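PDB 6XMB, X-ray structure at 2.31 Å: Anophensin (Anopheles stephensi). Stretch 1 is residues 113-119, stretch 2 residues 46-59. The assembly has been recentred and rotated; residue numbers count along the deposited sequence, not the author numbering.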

# COMPACT_ATOMS: atom_id res chain seq x y z
N THR A 113 8.45 1.02 -24.74
CA THR A 113 7.75 2.29 -24.86
C THR A 113 8.52 3.26 -25.75
O THR A 113 7.93 3.99 -26.55
CB THR A 113 7.52 2.91 -23.48
OG1 THR A 113 6.90 1.95 -22.63
CG2 THR A 113 6.64 4.13 -23.58
N GLU A 114 9.85 3.29 -25.60
CA GLU A 114 10.64 4.13 -26.49
C GLU A 114 10.40 3.76 -27.95
O GLU A 114 10.30 4.64 -28.81
CB GLU A 114 12.13 3.99 -26.15
CG GLU A 114 12.61 4.90 -25.03
CD GLU A 114 14.02 5.41 -25.28
OE1 GLU A 114 14.57 5.04 -26.35
OE2 GLU A 114 14.57 6.17 -24.44
N GLN A 115 10.27 2.47 -28.24
CA GLN A 115 10.16 2.03 -29.63
C GLN A 115 8.82 2.41 -30.25
O GLN A 115 8.79 2.76 -31.44
CB GLN A 115 10.40 0.52 -29.73
CG GLN A 115 11.86 0.09 -29.47
CD GLN A 115 12.85 0.54 -30.55
OE1 GLN A 115 13.32 1.68 -30.55
NE2 GLN A 115 13.17 -0.36 -31.48
N CYS A 116 7.72 2.37 -29.50
CA CYS A 116 6.42 2.73 -30.04
C CYS A 116 6.03 4.19 -29.79
O CYS A 116 4.89 4.56 -30.09
CB CYS A 116 5.31 1.82 -29.48
SG CYS A 116 5.02 1.70 -27.66
N LEU A 117 6.94 5.02 -29.28
CA LEU A 117 6.55 6.34 -28.81
C LEU A 117 6.11 7.25 -29.96
O LEU A 117 5.08 7.92 -29.88
CB LEU A 117 7.69 6.97 -28.03
CG LEU A 117 7.29 8.21 -27.23
CD1 LEU A 117 6.22 7.86 -26.21
CD2 LEU A 117 8.51 8.78 -26.56
N VAL A 118 6.90 7.30 -31.03
CA VAL A 118 6.61 8.16 -32.17
C VAL A 118 5.57 7.49 -33.06
O VAL A 118 5.73 6.32 -33.44
CB VAL A 118 7.89 8.47 -32.96
CG1 VAL A 118 7.69 9.66 -33.89
CG2 VAL A 118 9.07 8.68 -32.03
N GLN A 119 4.49 8.22 -33.37
CA GLN A 119 3.65 8.02 -34.57
C GLN A 119 2.41 8.92 -34.53
O GLN A 119 1.35 8.52 -34.04
CB GLN A 119 3.22 6.56 -34.76
CG GLN A 119 3.03 6.16 -36.21
CD GLN A 119 4.27 6.39 -37.07
OE1 GLN A 119 5.39 6.45 -36.56
NE2 GLN A 119 4.06 6.53 -38.38
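Stretch 2 46-59: LKAMSLPRSAKLSQ

A single backbone bridge can join segments far apart in sequence, with side chains closing the contact around it. Anophensin offers a compact example, in which residues 113-119 pack against residues 46-59 of the same chain and bury 582 Å² between them. Stretch 2 enters as the last turn of a helix, residues 46-49, leaves helical geometry at Ser 50, and continues in largely extended conformation from Ala 55 to Leu 57 before Ser 58 caps the helix that follows.

Stretch 1 also enters in a helix that began earlier in the chain, and its Thr 113 stays out of reach. Glu 114 makes the first contact, across a CA-CA distance of 7.0 Å from Lys 47. Its CA-to-CB bond points sideways, yet the carboxylate reaches the lysine: OE1 of Glu 114 lies 3.5 Å from CD of Lys 47 and 3.7 Å from NZ of Lys 47, a long salt bridge that joins the two helical segments. The CA-to-CB bond of Gln 115 points away, and although its end swings nearer, the residue makes no contact within 4.5 Å. At Cys 116 the backbone matters more, its O lying 3.2 Å from CB of Ser 58.

Leu 117 works in two ways. Its CA-to-CB bond points away, but the side chain turns back so that its CG comes within 3.7 Å of CD2 of Leu 57, while CD2 of Leu 117 lies 4.0 Å from CG of Lys 47. Its carbonyl meanwhile accepts a nearly straight hydrogen bond from Ser 58, with N of Ser 58 2.7 Å from O of Leu 117 and an angle of 173° at the hydrogen. O of Leu 117 also lies 3.4 Å from CA of Leu 57, a CA-H...O contact.

Val 118 forms the single beta bridge with Leu 57, their CA atoms 4.7 Å apart. Its methyls pack on apolar neighbours: CG2 of Val 118 is 3.7 Å from CD2 of Leu 51, and CG1 of Val 118 is 4.0 Å from CB of Ala 55.

Gln 119 completes the backbone pairing, its N donating to O of Lys 56 at 2.5 Å with a more bent angle of 137°. The two hydrogen bonds flank the Val 118-Leu 57 pair, and the strands run antiparallel, though obliquely, at this single bridge: Leu 117 pairs with Ser 58 on one side of it and Gln 119 with Lys 56 on the other. One bridge thus fixes the register, while leucine, valine and alanine side chains supply the apolar packing.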

# COMPACT_ATOMS: atom_id res chain seq x y z
N LEU A 46 14.25 11.57 -21.65
CA LEU A 46 15.37 11.76 -22.56
C LEU A 46 14.93 11.63 -24.00
O LEU A 46 15.22 12.49 -24.84
CB LEU A 46 16.48 10.75 -22.25
CG LEU A 46 17.14 10.83 -20.87
CD1 LEU A 46 18.13 9.69 -20.66
CD2 LEU A 46 17.84 12.16 -20.67
N LYS A 47 14.21 10.55 -24.31
CA LYS A 47 13.72 10.32 -25.66
C LYS A 47 12.86 11.47 -26.14
O LYS A 47 12.94 11.87 -27.31
CB LYS A 47 12.94 9.01 -25.69
CG LYS A 47 12.49 8.58 -27.08
CD LYS A 47 13.65 8.02 -27.88
CE LYS A 47 13.17 7.16 -29.05
NZ LYS A 47 14.34 6.53 -29.74
N ALA A 48 12.03 12.03 -25.26
CA ALA A 48 11.08 13.05 -25.68
C ALA A 48 11.79 14.32 -26.12
O ALA A 48 11.40 14.96 -27.10
CB ALA A 48 10.11 13.36 -24.55
N MET A 49 12.84 14.71 -25.39
CA MET A 49 13.50 15.98 -25.67
C MET A 49 14.35 15.91 -26.93
O MET A 49 14.50 16.93 -27.62
CB MET A 49 14.35 16.40 -24.47
CG MET A 49 13.58 17.26 -23.50
SD MET A 49 14.53 17.57 -22.01
CE MET A 49 15.95 18.46 -22.68
N SER A 50 14.91 14.75 -27.23
CA SER A 50 15.57 14.51 -28.50
C SER A 50 14.55 13.91 -29.47
O SER A 50 14.51 12.70 -29.70
CB SER A 50 16.78 13.60 -28.32
OG SER A 50 16.38 12.24 -28.21
N LEU A 51 13.70 14.77 -30.01
CA LEU A 51 12.71 14.39 -31.00
C LEU A 51 12.46 15.57 -31.93
O LEU A 51 12.53 16.72 -31.49
CB LEU A 51 11.38 13.97 -30.35
CG LEU A 51 11.07 12.51 -30.00
CD1 LEU A 51 9.66 12.41 -29.45
CD2 LEU A 51 11.22 11.60 -31.20
N PRO A 52 12.16 15.31 -33.20
CA PRO A 52 11.87 16.42 -34.12
C PRO A 52 10.62 17.18 -33.71
O PRO A 52 9.65 16.61 -33.21
CB PRO A 52 11.67 15.71 -35.47
CG PRO A 52 11.32 14.30 -35.12
CD PRO A 52 12.09 14.00 -33.86
N ARG A 53 10.67 18.50 -33.92
CA ARG A 53 9.50 19.34 -33.67
C ARG A 53 8.25 18.75 -34.31
O ARG A 53 7.15 18.86 -33.76
CB ARG A 53 9.75 20.76 -34.19
N SER A 54 8.40 18.11 -35.46
CA SER A 54 7.26 17.52 -36.16
C SER A 54 7.27 16.00 -35.97
O SER A 54 7.54 15.21 -36.87
CB SER A 54 7.28 17.91 -37.64
OG SER A 54 8.41 17.37 -38.30
N ALA A 55 6.96 15.61 -34.74
CA ALA A 55 6.74 14.21 -34.39
C ALA A 55 5.42 14.11 -33.64
O ALA A 55 5.10 14.96 -32.81
CB ALA A 55 7.88 13.64 -33.54
N LYS A 56 4.64 13.08 -33.96
CA LYS A 56 3.37 12.82 -33.29
C LYS A 56 3.54 11.62 -32.37
O LYS A 56 4.18 10.63 -32.74
CB LYS A 56 2.25 12.57 -34.30
N LEU A 57 2.99 11.72 -31.17
CA LEU A 57 3.14 10.68 -30.16
C LEU A 57 2.03 9.65 -30.27
O LEU A 57 0.86 10.01 -30.45
CB LEU A 57 3.16 11.28 -28.76
CG LEU A 57 4.43 11.98 -28.31
CD1 LEU A 57 4.37 12.22 -26.81
CD2 LEU A 57 5.66 11.17 -28.67
N SER A 58 2.39 8.38 -30.14
CA SER A 58 1.42 7.29 -30.21
C SER A 58 0.72 7.16 -28.86
O SER A 58 1.31 6.66 -27.89
CB SER A 58 2.12 5.99 -30.59
OG SER A 58 1.24 4.88 -30.49
N GLN A 59 -0.53 7.59 -28.78
CA GLN A 59 -1.18 7.45 -27.49
C GLN A 59 -1.59 6.01 -27.17
O GLN A 59 -1.66 5.66 -25.98
CB GLN A 59 -2.40 8.37 -27.38
CG GLN A 59 -2.69 8.76 -25.93
CD GLN A 59 -4.14 8.57 -25.56
OE1 GLN A 59 -5.03 8.75 -26.39
NE2 GLN A 59 -4.39 8.20 -24.31